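PDB 1I5P: pesticidal crystal protein Cry2Aa from Bacillus thuringiensis serovar kurstaki, which binds to midgut epithelial cells of dipteran and lepidopteran larvae and promotes their colloid-osmotic lysis. Local coordinates for residues R72-W78 with I124-N128. Sequence-based numbering, arbitrary orientation.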
loop_
_atom_site.group_PDB
_atom_site.type_symbol
_atom_site.label_atom_id
_atom_site.label_comp_id
_atom_site.label_asym_id
_atom_site.label_seq_id
_atom_site.Cartn_x
_atom_site.Cartn_y
_atom_site.Cartn_z
ATOM N N ARG A 72 1.817 18.748 -15.786
ATOM C CA ARG A 72 0.490 19.269 -15.502
ATOM C C ARG A 72 -0.473 18.143 -15.149
ATOM O O ARG A 72 -0.706 17.225 -15.942
ATOM C CB ARG A 72 -0.029 20.052 -16.708
ATOM C CG ARG A 72 -1.255 20.891 -16.425
ATOM C CD ARG A 72 -1.730 21.602 -17.687
ATOM N NE ARG A 72 -2.966 22.349 -17.456
ATOM C CZ ARG A 72 -3.654 22.969 -18.409
ATOM N NH1 ARG A 72 -3.233 22.939 -19.667
ATOM N NH2 ARG A 72 -4.765 23.624 -18.102
ATOM N N ILE A 73 -1.037 18.230 -13.951
ATOM C CA ILE A 73 -1.950 17.210 -13.457
ATOM C C ILE A 73 -3.429 17.585 -13.473
ATOM O O ILE A 73 -4.263 16.812 -13.938
ATOM C CB ILE A 73 -1.597 16.827 -11.993
ATOM C CG1 ILE A 73 -0.195 16.224 -11.918
ATOM C CG2 ILE A 73 -2.623 15.840 -11.450
ATOM C CD1 ILE A 73 0.302 16.011 -10.484
ATOM N N LEU A 74 -3.743 18.771 -12.959
ATOM C CA LEU A 74 -5.129 19.217 -12.826
ATOM C C LEU A 74 -6.095 19.018 -13.990
ATOM O O LEU A 74 -7.226 18.585 -13.779
ATOM C CB LEU A 74 -5.176 20.682 -12.382
ATOM C CG LEU A 74 -6.515 21.067 -11.729
ATOM C CD1 LEU A 74 -6.680 20.275 -10.428
ATOM C CD2 LEU A 74 -6.574 22.562 -11.456
ATOM N N SER A 75 -5.672 19.323 -15.211
ATOM C CA SER A 75 -6.576 19.167 -16.349
ATOM C C SER A 75 -7.011 17.722 -16.585
ATOM O O SER A 75 -8.199 17.450 -16.745
ATOM C CB SER A 75 -5.944 19.723 -17.623
ATOM O OG SER A 75 -6.875 19.651 -18.684
ATOM N N GLU A 76 -6.060 16.797 -16.608
ATOM C CA GLU A 76 -6.406 15.401 -16.825
ATOM C C GLU A 76 -7.083 14.818 -15.592
ATOM O O GLU A 76 -7.991 14.000 -15.709
ATOM C CB GLU A 76 -5.156 14.599 -17.202
ATOM C CG GLU A 76 -4.650 14.928 -18.604
ATOM C CD GLU A 76 -3.283 14.342 -18.909
ATOM O OE1 GLU A 76 -2.733 14.651 -19.987
ATOM O OE2 GLU A 76 -2.758 13.578 -18.077
ATOM N N LEU A 77 -6.657 15.248 -14.410
ATOM C CA LEU A 77 -7.268 14.752 -13.186
ATOM C C LEU A 77 -8.763 15.046 -13.205
ATOM O O LEU A 77 -9.585 14.174 -12.919
ATOM C CB LEU A 77 -6.642 15.411 -11.960
ATOM C CG LEU A 77 -7.371 15.116 -10.646
ATOM C CD1 LEU A 77 -7.412 13.612 -10.390
ATOM C CD2 LEU A 77 -6.667 15.839 -9.511
ATOM N N TRP A 78 -9.100 16.288 -13.545
ATOM C CA TRP A 78 -10.488 16.739 -13.621
ATOM C C TRP A 78 -11.283 15.826 -14.550
ATOM O O TRP A 78 -12.432 15.476 -14.265
ATOM C CB TRP A 78 -10.541 18.178 -14.154
ATOM C CG TRP A 78 -11.923 18.752 -14.282
ATOM C CD1 TRP A 78 -12.615 19.449 -13.333
ATOM C CD2 TRP A 78 -12.781 18.683 -15.429
ATOM N NE1 TRP A 78 -13.843 19.824 -13.817
ATOM C CE2 TRP A 78 -13.973 19.365 -15.101
ATOM C CE3 TRP A 78 -12.658 18.112 -16.703
ATOM C CZ2 TRP A 78 -15.036 19.494 -16.001
ATOM C CZ3 TRP A 78 -13.715 18.239 -17.599
ATOM C CH2 TRP A 78 -14.890 18.926 -17.240
ATOM N N ILE A 124 -12.779 24.441 -11.254
ATOM C CA ILE A 124 -11.582 23.805 -11.790
ATOM C C ILE A 124 -11.585 23.796 -13.313
ATOM O O ILE A 124 -10.544 24.010 -13.937
ATOM C CB ILE A 124 -11.444 22.351 -11.293
ATOM C CG1 ILE A 124 -11.190 22.345 -9.779
ATOM C CG2 ILE A 124 -10.319 21.654 -12.040
ATOM C CD1 ILE A 124 -11.154 20.958 -9.160
ATOM N N ARG A 125 -12.744 23.534 -13.912
ATOM C CA ARG A 125 -12.839 23.519 -15.365
ATOM C C ARG A 125 -12.561 24.928 -15.879
ATOM O O ARG A 125 -11.863 25.109 -16.876
ATOM C CB ARG A 125 -14.231 23.077 -15.821
ATOM C CG ARG A 125 -14.435 23.154 -17.342
ATOM C CD ARG A 125 -15.894 22.941 -17.704
ATOM N NE ARG A 125 -16.759 23.693 -16.802
ATOM C CZ ARG A 125 -16.870 25.018 -16.777
ATOM N NH1 ARG A 125 -16.178 25.781 -17.621
ATOM N NH2 ARG A 125 -17.658 25.585 -15.877
ATOM N N GLU A 126 -13.114 25.921 -15.187
ATOM C CA GLU A 126 -12.932 27.321 -15.558
ATOM C C GLU A 126 -11.456 27.701 -15.538
ATOM O O GLU A 126 -10.969 28.368 -16.455
ATOM C CB GLU A 126 -13.723 28.224 -14.603
ATOM C CG GLU A 126 -15.231 28.175 -14.829
ATOM C CD GLU A 126 -16.037 28.694 -13.643
ATOM O OE1 GLU A 126 -15.438 28.976 -12.582
ATOM O OE2 GLU A 126 -17.275 28.805 -13.770
ATOM N N PHE A 127 -10.748 27.275 -14.495
ATOM C CA PHE A 127 -9.326 27.572 -14.375
ATOM C C PHE A 127 -8.529 26.970 -15.525
ATOM O O PHE A 127 -7.771 27.674 -16.195
ATOM C CB PHE A 127 -8.755 27.036 -13.061
ATOM C CG PHE A 127 -7.252 27.121 -12.989
ATOM C CD1 PHE A 127 -6.622 28.344 -12.785
ATOM C CD2 PHE A 127 -6.466 25.989 -13.203
ATOM C CE1 PHE A 127 -5.230 28.447 -12.797
ATOM C CE2 PHE A 127 -5.071 26.082 -13.218
ATOM C CZ PHE A 127 -4.455 27.316 -13.015
ATOM N N ASN A 128 -8.693 25.671 -15.752
ATOM C CA ASN A 128 -7.964 25.004 -16.823
ATOM C C ASN A 128 -8.283 25.571 -18.207
ATOM O O ASN A 128 -7.394 25.672 -19.048
ATOM C CB ASN A 128 -8.227 23.497 -16.784
ATOM C CG ASN A 128 -7.576 22.825 -15.586
ATOM O OD1 ASN A 128 -6.437 23.128 -15.236
ATOM N ND2 ASN A 128 -8.294 21.897 -14.960
HETATM O O HOH W 1 -3.525 22.714 -14.490
#
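Two helices of the delta-endotoxin N-terminal bundle pack here in a roughly antiparallel, oblique crossing: the axes of 74-78 and 124-128 approach to 10.0 Å with 142° between their directions, and the segments bury 393 Å² in total. The pairing Ser75-Asn128 has the shorter CA-CA distance, 6.0 Å against 7.4 Å for Trp78-Ile124. Asn128 is the bump at the tight end. Its amide enters the hollow between Leu74, Ser75 and Trp78, with ND2 3.5 Å from Ser75 CA and 3.7 Å from Leu74 O, packing distances without a hydrogen bond. From the opposite helix Leu74 projects toward 124-128, bringing CG to 3.9 Å from Ile124 CG2 and CD2 to 3.8 Å from Phe127 CD2, so it fills the groove between those residues, three apart on helix 107-135. At the wider end the Trp78 indole bridges the gap: its CD1 lies 3.4 Å from Ile124 CG2, its CZ2 3.7 Å from Arg125 CB, and one ring face covers Arg125 CA, while NE1 hydrogen-bonds to the carbonyl of Gln121.

Polar closure comes from Arg72, just before the helix. Weak hydrogen bonds run from its NH2 to Asn128 OD1 (3.4 Å) and Asn128 O (3.5 Å); a water accepts from Arg72 NE and donates to Asn128 OD1, both at 3.0 Å. The guanidinium's stronger partner is Asp132, in a salt bridge.

Phe127 and Ile124 pack against helices 145-160 and 170-193, Phe127 meeting Phe187 edge-to-face, and Ile73 lies against 53-65 and 170-193, within the bundle generally held to insert into membranes in three-domain Cry toxins.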